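Local coordinates for protein tartronic semialdehyde reductase (Salmonella typhimurium, PDB 1YB4) that catalyses the NAD(P)H-dependent reduction of 2-hydroxy-3-oxopropanoate (tartronic semialdehyde) to (R)-glycerate, probably reversibly, at residues A[98-103]-A[246-251]; A[177-182]-A[214-219]; A[240-245]-A[257-262]. All blocks are in the same frame, centred on the assembly; numbering follows the deposited sequence.

Interaction 1 of 3, residues A[98-103]-A[246-251]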
loop_
_atom_site.group_PDB
_atom_site.type_symbol
_atom_site.label_atom_id
_atom_site.label_comp_id
_atom_site.label_asym_id
_atom_site.label_seq_id
_atom_site.Cartn_x
_atom_site.Cartn_y
_atom_site.Cartn_z
ATOM N N ILE A 98 23.900 9.929 -3.866
ATOM C CA ILE A 98 24.114 8.511 -4.092
ATOM C C ILE A 98 23.743 7.725 -2.844
ATOM O O ILE A 98 23.156 8.266 -1.905
ATOM C CB ILE A 98 25.594 8.216 -4.466
ATOM C CG1 ILE A 98 26.494 8.332 -3.236
ATOM C CG2 ILE A 98 26.063 9.210 -5.514
ATOM C CD1 ILE A 98 27.978 8.100 -3.534
ATOM N N SER A 99 24.122 6.455 -2.839
ATOM C CA SER A 99 23.815 5.556 -1.750
ATOM C C SER A 99 24.512 5.847 -0.440
ATOM O O SER A 99 25.733 5.957 -0.387
ATOM C CB SER A 99 24.123 4.123 -2.163
ATOM O OG SER A 99 24.163 3.284 -1.024
ATOM N N PRO A 100 23.732 5.962 0.644
ATOM C CA PRO A 100 24.247 6.234 1.990
ATOM C C PRO A 100 25.233 5.162 2.467
ATOM O O PRO A 100 26.311 5.487 2.960
ATOM C CB PRO A 100 22.975 6.284 2.837
ATOM C CG PRO A 100 21.958 6.841 1.856
ATOM C CD PRO A 100 22.257 6.039 0.622
ATOM N N ILE A 101 24.858 3.891 2.303
ATOM C CA ILE A 101 25.707 2.762 2.696
ATOM C C ILE A 101 27.029 2.757 1.901
ATOM O O ILE A 101 28.103 2.478 2.453
ATOM C CB ILE A 101 24.994 1.394 2.457
ATOM C CG1 ILE A 101 23.712 1.301 3.290
ATOM C CG2 ILE A 101 25.920 0.253 2.820
ATOM C CD1 ILE A 101 22.605 2.224 2.830
ATOM N N GLU A 102 26.937 3.056 0.605
ATOM C CA GLU A 102 28.102 3.105 -0.275
ATOM C C GLU A 102 29.050 4.203 0.168
ATOM O O GLU A 102 30.247 3.988 0.317
ATOM C CB GLU A 102 27.665 3.403 -1.709
ATOM C CG GLU A 102 26.757 2.373 -2.284
ATOM C CD GLU A 102 27.457 1.062 -2.430
ATOM O OE1 GLU A 102 28.299 0.947 -3.347
ATOM O OE2 GLU A 102 27.175 0.159 -1.614
ATOM N N THR A 103 28.499 5.397 0.348
ATOM C CA THR A 103 29.291 6.537 0.773
ATOM C C THR A 103 30.108 6.177 2.008
ATOM O O THR A 103 31.263 6.580 2.129
ATOM C CB THR A 103 28.393 7.749 1.066
ATOM O OG1 THR A 103 27.846 8.239 -0.169
ATOM C CG2 THR A 103 29.185 8.855 1.747
ATOM N N LEU A 246 14.318 3.308 -1.474
ATOM C CA LEU A 246 13.856 1.920 -1.488
ATOM C C LEU A 246 14.994 0.881 -1.509
ATOM O O LEU A 246 14.877 -0.175 -0.902
ATOM C CB LEU A 246 12.894 1.709 -2.666
ATOM C CG LEU A 246 11.548 2.421 -2.480
ATOM C CD1 LEU A 246 10.777 2.454 -3.784
ATOM C CD2 LEU A 246 10.756 1.703 -1.389
ATOM N N GLN A 247 16.092 1.177 -2.196
ATOM C CA GLN A 247 17.214 0.243 -2.221
ATOM C C GLN A 247 17.915 0.280 -0.861
ATOM O O GLN A 247 18.370 -0.753 -0.366
ATOM C CB GLN A 247 18.204 0.598 -3.338
ATOM C CG GLN A 247 17.699 0.328 -4.747
ATOM C CD GLN A 247 17.385 -1.145 -4.991
ATOM O OE1 GLN A 247 16.290 -1.624 -4.696
ATOM N NE2 GLN A 247 18.358 -1.873 -5.523
ATOM N N SER A 248 17.996 1.469 -0.263
ATOM C CA SER A 248 18.611 1.627 1.054
ATOM C C SER A 248 17.730 0.894 2.057
ATOM O O SER A 248 18.203 0.129 2.908
ATOM C CB SER A 248 18.690 3.111 1.447
ATOM O OG SER A 248 19.542 3.842 0.576
ATOM N N ALA A 249 16.433 1.142 1.936
ATOM C CA ALA A 249 15.439 0.526 2.793
ATOM C C ALA A 249 15.575 -0.981 2.731
ATOM O O ALA A 249 15.513 -1.651 3.759
ATOM C CB ALA A 249 14.044 0.936 2.353
ATOM N N LYS A 250 15.761 -1.512 1.526
ATOM C CA LYS A 250 15.896 -2.951 1.343
ATOM C C LYS A 250 17.165 -3.470 2.012
ATOM O O LYS A 250 17.155 -4.531 2.631
ATOM C CB LYS A 250 15.915 -3.298 -0.148
ATOM C CG LYS A 250 16.105 -4.783 -0.449
ATOM C CD LYS A 250 16.290 -5.038 -1.948
ATOM C CE LYS A 250 17.046 -6.352 -2.184
ATOM N NZ LYS A 250 17.453 -6.566 -3.613
ATOM N N ALA A 251 18.255 -2.718 1.894
ATOM C CA ALA A 251 19.532 -3.125 2.484
ATOM C C ALA A 251 19.528 -3.037 4.017
ATOM O O ALA A 251 20.109 -3.881 4.695
ATOM C CB ALA A 251 20.667 -2.268 1.912
#

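Interaction 2 of 3, residues A[177-182]-A[214-219]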
loop_
_atom_site.group_PDB
_atom_site.type_symbol
_atom_site.label_atom_id
_atom_site.label_comp_id
_atom_site.label_asym_id
_atom_site.label_seq_id
_atom_site.Cartn_x
_atom_site.Cartn_y
_atom_site.Cartn_z
ATOM N N ILE A 177 12.021 11.530 0.679
ATOM C CA ILE A 177 10.893 10.689 1.080
ATOM C C ILE A 177 9.721 11.573 1.517
ATOM O O ILE A 177 8.595 11.392 1.067
ATOM C CB ILE A 177 11.246 9.760 2.266
ATOM C CG1 ILE A 177 12.137 8.613 1.807
ATOM C CG2 ILE A 177 9.986 9.208 2.879
ATOM C CD1 ILE A 177 12.646 7.761 2.951
ATOM N N ILE A 178 9.997 12.531 2.394
ATOM C CA ILE A 178 8.966 13.418 2.903
ATOM C C ILE A 178 8.389 14.303 1.819
ATOM O O ILE A 178 7.193 14.546 1.806
ATOM C CB ILE A 178 9.507 14.278 4.059
ATOM C CG1 ILE A 178 9.622 13.402 5.316
ATOM C CG2 ILE A 178 8.626 15.511 4.279
ATOM C CD1 ILE A 178 10.056 14.120 6.575
ATOM N N VAL A 179 9.215 14.786 0.898
ATOM C CA VAL A 179 8.673 15.636 -0.149
ATOM C C VAL A 179 7.687 14.830 -0.969
ATOM O O VAL A 179 6.621 15.329 -1.336
ATOM C CB VAL A 179 9.780 16.193 -1.065
ATOM C CG1 VAL A 179 9.175 17.088 -2.160
ATOM C CG2 VAL A 179 10.764 16.983 -0.225
ATOM N N ALA A 180 8.034 13.575 -1.234
ATOM C CA ALA A 180 7.173 12.689 -2.015
ATOM C C ALA A 180 5.887 12.362 -1.249
ATOM O O ALA A 180 4.777 12.544 -1.754
ATOM C CB ALA A 180 7.921 11.403 -2.362
ATOM N N LEU A 181 6.033 11.871 -0.027
ATOM C CA LEU A 181 4.865 11.547 0.757
ATOM C C LEU A 181 3.959 12.771 1.020
ATOM O O LEU A 181 2.734 12.638 1.006
ATOM C CB LEU A 181 5.294 10.862 2.067
ATOM C CG LEU A 181 5.467 9.349 1.877
ATOM C CD1 LEU A 181 6.466 9.076 0.750
ATOM C CD2 LEU A 181 5.922 8.719 3.179
ATOM N N ASN A 182 4.545 13.954 1.244
ATOM C CA ASN A 182 3.745 15.167 1.491
ATOM C C ASN A 182 2.997 15.566 0.220
ATOM O O ASN A 182 1.813 15.926 0.275
ATOM C CB ASN A 182 4.630 16.316 1.963
ATOM C CG ASN A 182 4.918 16.243 3.440
ATOM O OD1 ASN A 182 4.808 15.175 4.049
ATOM N ND2 ASN A 182 5.299 17.373 4.033
ATOM N N SER A 214 1.962 22.864 5.621
ATOM C CA SER A 214 3.238 22.371 5.134
ATOM C C SER A 214 3.803 23.286 4.055
ATOM O O SER A 214 3.081 24.089 3.455
ATOM C CB SER A 214 3.088 20.962 4.541
ATOM O OG SER A 214 2.742 21.014 3.161
ATOM N N ARG A 215 5.100 23.138 3.798
ATOM C CA ARG A 215 5.773 23.917 2.773
ATOM C C ARG A 215 5.321 23.392 1.412
ATOM O O ARG A 215 5.414 24.098 0.401
ATOM C CB ARG A 215 7.282 23.768 2.933
ATOM C CG ARG A 215 8.103 24.541 1.942
ATOM C CD ARG A 215 7.766 26.019 1.941
ATOM N NE ARG A 215 8.669 26.736 1.047
ATOM C CZ ARG A 215 8.408 27.917 0.497
ATOM N NH1 ARG A 215 7.253 28.536 0.743
ATOM N NH2 ARG A 215 9.308 28.483 -0.300
ATOM N N ILE A 216 4.820 22.152 1.416
ATOM C CA ILE A 216 4.324 21.463 0.220
ATOM C C ILE A 216 2.897 21.877 -0.147
ATOM O O ILE A 216 2.604 22.111 -1.321
ATOM C CB ILE A 216 4.338 19.919 0.417
ATOM C CG1 ILE A 216 5.779 19.426 0.506
ATOM C CG2 ILE A 216 3.586 19.221 -0.731
ATOM C CD1 ILE A 216 6.570 19.696 -0.728
ATOM N N LEU A 217 2.003 21.927 0.841
ATOM C CA LEU A 217 0.629 22.348 0.584
ATOM C C LEU A 217 0.629 23.797 0.101
ATOM O O LEU A 217 -0.170 24.190 -0.740
ATOM C CB LEU A 217 -0.202 22.248 1.860
ATOM C CG LEU A 217 -1.608 22.853 1.813
ATOM C CD1 LEU A 217 -2.467 22.083 0.809
ATOM C CD2 LEU A 217 -2.228 22.822 3.207
ATOM N N GLU A 218 1.540 24.591 0.640
ATOM C CA GLU A 218 1.629 25.987 0.254
ATOM C C GLU A 218 2.055 26.164 -1.198
ATOM O O GLU A 218 1.330 26.767 -1.997
ATOM C CB GLU A 218 2.614 26.718 1.151
ATOM C CG GLU A 218 2.578 28.211 0.972
ATOM C CD GLU A 218 3.728 28.882 1.666
ATOM O OE1 GLU A 218 4.175 28.349 2.713
ATOM O OE2 GLU A 218 4.173 29.942 1.169
ATOM N N VAL A 219 3.233 25.645 -1.533
ATOM C CA VAL A 219 3.746 25.756 -2.886
ATOM C C VAL A 219 3.109 24.765 -3.848
ATOM O O VAL A 219 2.364 25.164 -4.745
ATOM C CB VAL A 219 5.276 25.571 -2.923
ATOM C CG1 VAL A 219 5.778 25.716 -4.368
ATOM C CG2 VAL A 219 5.959 26.617 -2.014
HETATM O O HOH W 1 6.466 20.111 3.447
#

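Interaction 3 of 3, residues A[240-245]-A[257-262]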
loop_
_atom_site.group_PDB
_atom_site.type_symbol
_atom_site.label_atom_id
_atom_site.label_comp_id
_atom_site.label_asym_id
_atom_site.label_seq_id
_atom_site.Cartn_x
_atom_site.Cartn_y
_atom_site.Cartn_z
ATOM N N LYS A 240 14.276 8.507 -9.503
ATOM C CA LYS A 240 15.624 8.029 -9.248
ATOM C C LYS A 240 15.903 8.165 -7.739
ATOM O O LYS A 240 16.474 7.262 -7.120
ATOM C CB LYS A 240 16.627 8.841 -10.090
ATOM C CG LYS A 240 18.120 8.445 -9.971
ATOM C CD LYS A 240 18.889 9.275 -8.917
ATOM C CE LYS A 240 18.702 10.788 -9.129
ATOM N NZ LYS A 240 19.430 11.638 -8.133
ATOM N N ASP A 241 15.483 9.281 -7.140
ATOM C CA ASP A 241 15.703 9.461 -5.708
ATOM C C ASP A 241 14.950 8.430 -4.859
ATOM O O ASP A 241 15.546 7.807 -3.980
ATOM C CB ASP A 241 15.316 10.878 -5.262
ATOM C CG ASP A 241 16.365 11.910 -5.629
ATOM O OD1 ASP A 241 17.570 11.571 -5.566
ATOM O OD2 ASP A 241 15.984 13.054 -5.964
ATOM N N LEU A 242 13.654 8.246 -5.108
ATOM C CA LEU A 242 12.894 7.272 -4.331
ATOM C C LEU A 242 13.490 5.885 -4.492
ATOM O O LEU A 242 13.279 5.019 -3.660
ATOM C CB LEU A 242 11.421 7.256 -4.736
ATOM C CG LEU A 242 10.631 8.513 -4.349
ATOM C CD1 LEU A 242 9.135 8.235 -4.554
ATOM C CD2 LEU A 242 10.920 8.901 -2.890
ATOM N N ASN A 243 14.259 5.681 -5.557
ATOM C CA ASN A 243 14.888 4.383 -5.769
ATOM C C ASN A 243 16.053 4.215 -4.788
ATOM O O ASN A 243 16.347 3.093 -4.347
ATOM C CB ASN A 243 15.385 4.230 -7.204
ATOM C CG ASN A 243 15.705 2.782 -7.551
ATOM O OD1 ASN A 243 16.743 2.492 -8.141
ATOM N ND2 ASN A 243 14.812 1.864 -7.178
ATOM N N LEU A 244 16.720 5.317 -4.440
ATOM C CA LEU A 244 17.802 5.249 -3.463
ATOM C C LEU A 244 17.198 4.855 -2.129
ATOM O O LEU A 244 17.689 3.953 -1.460
ATOM C CB LEU A 244 18.483 6.595 -3.321
ATOM C CG LEU A 244 19.539 6.861 -4.374
ATOM C CD1 LEU A 244 19.994 8.307 -4.286
ATOM C CD2 LEU A 244 20.690 5.891 -4.155
ATOM N N ALA A 245 16.120 5.535 -1.752
ATOM C CA ALA A 245 15.426 5.247 -0.495
ATOM C C ALA A 245 14.984 3.785 -0.430
ATOM O O ALA A 245 15.248 3.097 0.551
ATOM C CB ALA A 245 14.213 6.153 -0.331
ATOM N N PRO A 257 6.274 1.554 3.524
ATOM C CA PRO A 257 5.084 1.333 2.710
ATOM C C PRO A 257 4.628 2.493 1.853
ATOM O O PRO A 257 4.403 2.317 0.663
ATOM C CB PRO A 257 4.049 0.883 3.736
ATOM C CG PRO A 257 4.464 1.644 4.971
ATOM C CD PRO A 257 5.956 1.535 4.962
ATOM N N ASN A 258 4.490 3.684 2.412
ATOM C CA ASN A 258 4.028 4.778 1.562
ATOM C C ASN A 258 5.089 5.269 0.565
ATOM O O ASN A 258 4.756 5.766 -0.505
ATOM C CB ASN A 258 3.438 5.915 2.409
ATOM C CG ASN A 258 2.063 5.546 2.991
ATOM O OD1 ASN A 258 1.440 4.553 2.577
ATOM N ND2 ASN A 258 1.586 6.340 3.938
ATOM N N THR A 259 6.363 5.111 0.884
ATOM C CA THR A 259 7.387 5.505 -0.073
ATOM C C THR A 259 7.279 4.485 -1.220
ATOM O O THR A 259 7.320 4.846 -2.393
ATOM C CB THR A 259 8.806 5.449 0.559
ATOM O OG1 THR A 259 8.863 6.335 1.691
ATOM C CG2 THR A 259 9.874 5.872 -0.447
ATOM N N ALA A 260 7.106 3.209 -0.878
ATOM C CA ALA A 260 6.988 2.176 -1.896
ATOM C C ALA A 260 5.840 2.528 -2.835
ATOM O O ALA A 260 6.009 2.515 -4.059
ATOM C CB ALA A 260 6.746 0.817 -1.261
ATOM N N THR A 261 4.681 2.852 -2.264
ATOM C CA THR A 261 3.520 3.219 -3.067
ATOM C C THR A 261 3.785 4.462 -3.897
ATOM O O THR A 261 3.457 4.493 -5.071
ATOM C CB THR A 261 2.274 3.509 -2.205
ATOM O OG1 THR A 261 1.999 2.390 -1.353
ATOM C CG2 THR A 261 1.059 3.769 -3.104
ATOM N N CYS A 262 4.365 5.494 -3.290
ATOM C CA CYS A 262 4.650 6.727 -4.028
ATOM C C CYS A 262 5.448 6.461 -5.292
ATOM O O CYS A 262 5.201 7.078 -6.329
ATOM C CB CYS A 262 5.397 7.736 -3.155
ATOM S SG CYS A 262 4.281 8.709 -2.124
#

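Interaction 1 of 3, residues A[98-103]-A[246-251]
Pro-100 and Ile-101 meet Ser-248 in a small buried packing contact between domains: the first turn of helix 100-111, in the Rossmann-type NAD-binding part of the chain, lies against the C-terminal end of helix 235-251 in the helical part. The interface is slight, 119 Å² summed over both segments, and no hydrogen bond crosses it. The hydroxyl of Ser-248 is the meeting point. Pro-100 touches with the CD-CG side of its ring, with CD 3.5 Å from Ser-248 OG and CG 4.1 Å from that same OG. The end of the longer branch of Ile-101 reaches the same oxygen, CD1 lying 4.1 Å from Ser-248 OG.

The hydroxyl is not left without a polar partner among these carbons, since Ser-248 OG is hydrogen-bonded to Leu-244 O one turn earlier in its own helix. Its first torsion (chi1 -64°) sets OG beside the backbone N, on the side from which that carbonyl can be reached. On the opposing segment the start of the helix is fixed by an N-cap: Glu-102 N donates to Ser-99 OG over 3.2 Å, nearly straight at 165°. This bond holds the turn that carries Pro-100 and Ile-101.

The long helix 167-195 also lines the contact, with Gln-169, Thr-170 and Val-173 packed on Pro-100. Phe-192 of the third subunit reaches Ser-248. Within the nucleotide-binding domain, the turn is backed by strand 115-123, through Tyr-117 and Asp-119 on Thr-103, and by helix 69-77, through Thr-69 on Glu-102.

Interaction 2 of 3, residues A[177-182]-A[214-219]
Ile-216 packs against Asn-182 and Val-179 where the start of helix 215-225 meets the long helix 167-195, both in the helical C-terminal domain of this HIBADH-related enzyme. The backbones come close, with Asn-182 CA 6.4 Å from Ile-216 CA. Ile-216 touches with both of its branches. Its CG1 lies 3.6 Å from Asn-182 CB, the two side chains crossing at about a right angle, and its CG2 is 3.8 Å from the backbone C of Asn-182. The longer branch carries on past Asn-182, so that Ile-216 CD1 ends 4.0 Å from Val-179 CG1, again with the side chains roughly perpendicular. Val-179 has this methyl turned away from its own backbone N (chi1 -180°), which carries it to the isoleucine.

Polar contact is made through solvent. Water 1 accepts from Asn-182 ND2 at 3.0 Å and, weakly, from Ile-216 N at 3.3 Å. It thereby bridges, loosely on the Ile-216 side, the buried amide of one helix and the opening turn of the other, where backbone N-H groups have no carbonyl of a preceding turn to use.

Further out, Ile-183 and Val-186 of helix 167-195 also pack on Ile-216, while Asn-182 packs on Asn-182 of the third subunit. Arg-215 makes a cation-pi contact with Phe-211 of that subunit, and its NH1 forms a salt bridge with Glu-218 OE2, 3.4 Å away. The turn that carries Ile-216 is capped by Ser-214, the N-cap residue: Leu-217 N donates to Ser-214 OG across 2.6 Å, short for such a bond, at an N-H...O angle of 170°.

Interaction 3 of 3, residues A[240-245]-A[257-262]
Leu-242 and Ala-245 meet Thr-259 and Cys-262 between two roughly antiparallel helices; the axes of the segments 240-245 and 257-262 approach to 10.0 Å, at 148° between their directions. The nearest alpha carbons are Leu-242 CA and Thr-259 CA, 7.2 Å from each other.

The direct contact is apolar. Leu-242 spreads its two methyls over successive turns of the partner: CD2 is 4.0 Å from Thr-259 CG2, while CD1 is likewise 4.0 Å from Cys-262 CB. The leucine and threonine side chains meet at a slant. Ala-245, one turn further along its helix, brings CB to 4.3 Å from the same Thr-259 CG2, so this methyl is shared between two residues. In Thr-259, OG1 sits beside the backbone N (chi1 -60°), which puts CG2 anti to that N and toward the leucine.

The polar bonds lie outside this apolar seam. Thr-259 OG1 is hydrogen-bonded to Glu-188 OE1 of the third subunit, and the other oxygen of that carboxylate accepts from Asn-258 N. The buried hydroxyl is thus satisfied by another chain, and the N-terminal end of helix 257-271 would probably help to stabilise the negative charge on this glutamate.

Charge pairing occurs within segment 240-245. Lys-240 NZ forms a salt bridge with Asp-241 OD1 at 3.2 Å, approaching from above the carboxylate plane, 49° out of it. Asp-241 OD2 has a weak hydrogen bond from Gln-176 NE2.

Helix 167-195 lies against both helices, touching Ala-245 through Val-173 and Cys-262 through Leu-181. Helices 235-251 and 257-271 follow each other directly, joined by a short connection, and their packing makes a roughly antiparallel helical hairpin of the all-helical C-terminal domain.

Helix 235-251 joins interaction 1 to interaction 3. Their centres are 12 Å apart, and Leu-246 CD2 packs 3.8 Å from Ala-260 CA. Interaction 2 centres 15 Å from interaction 3 and meets it directly, with Ile-177 CG2 3.3 Å from Thr-259 OG1; interactions 1 and 2 do not touch, their centres lying 23 Å apart. Helix 167-195, which carries the predicted active-site residue Lys-172, supplies one side of interaction 2 and packs against interactions 1 and 3. Measured between side chains, Lys-172 is about 7 Å from Pro-100, 8 Å from Val-179 and 10 Å from Ala-245. Interaction 1 spans the two domains, whereas interactions 2 and 3 lie within the helical one; all three come within reach of the third subunit.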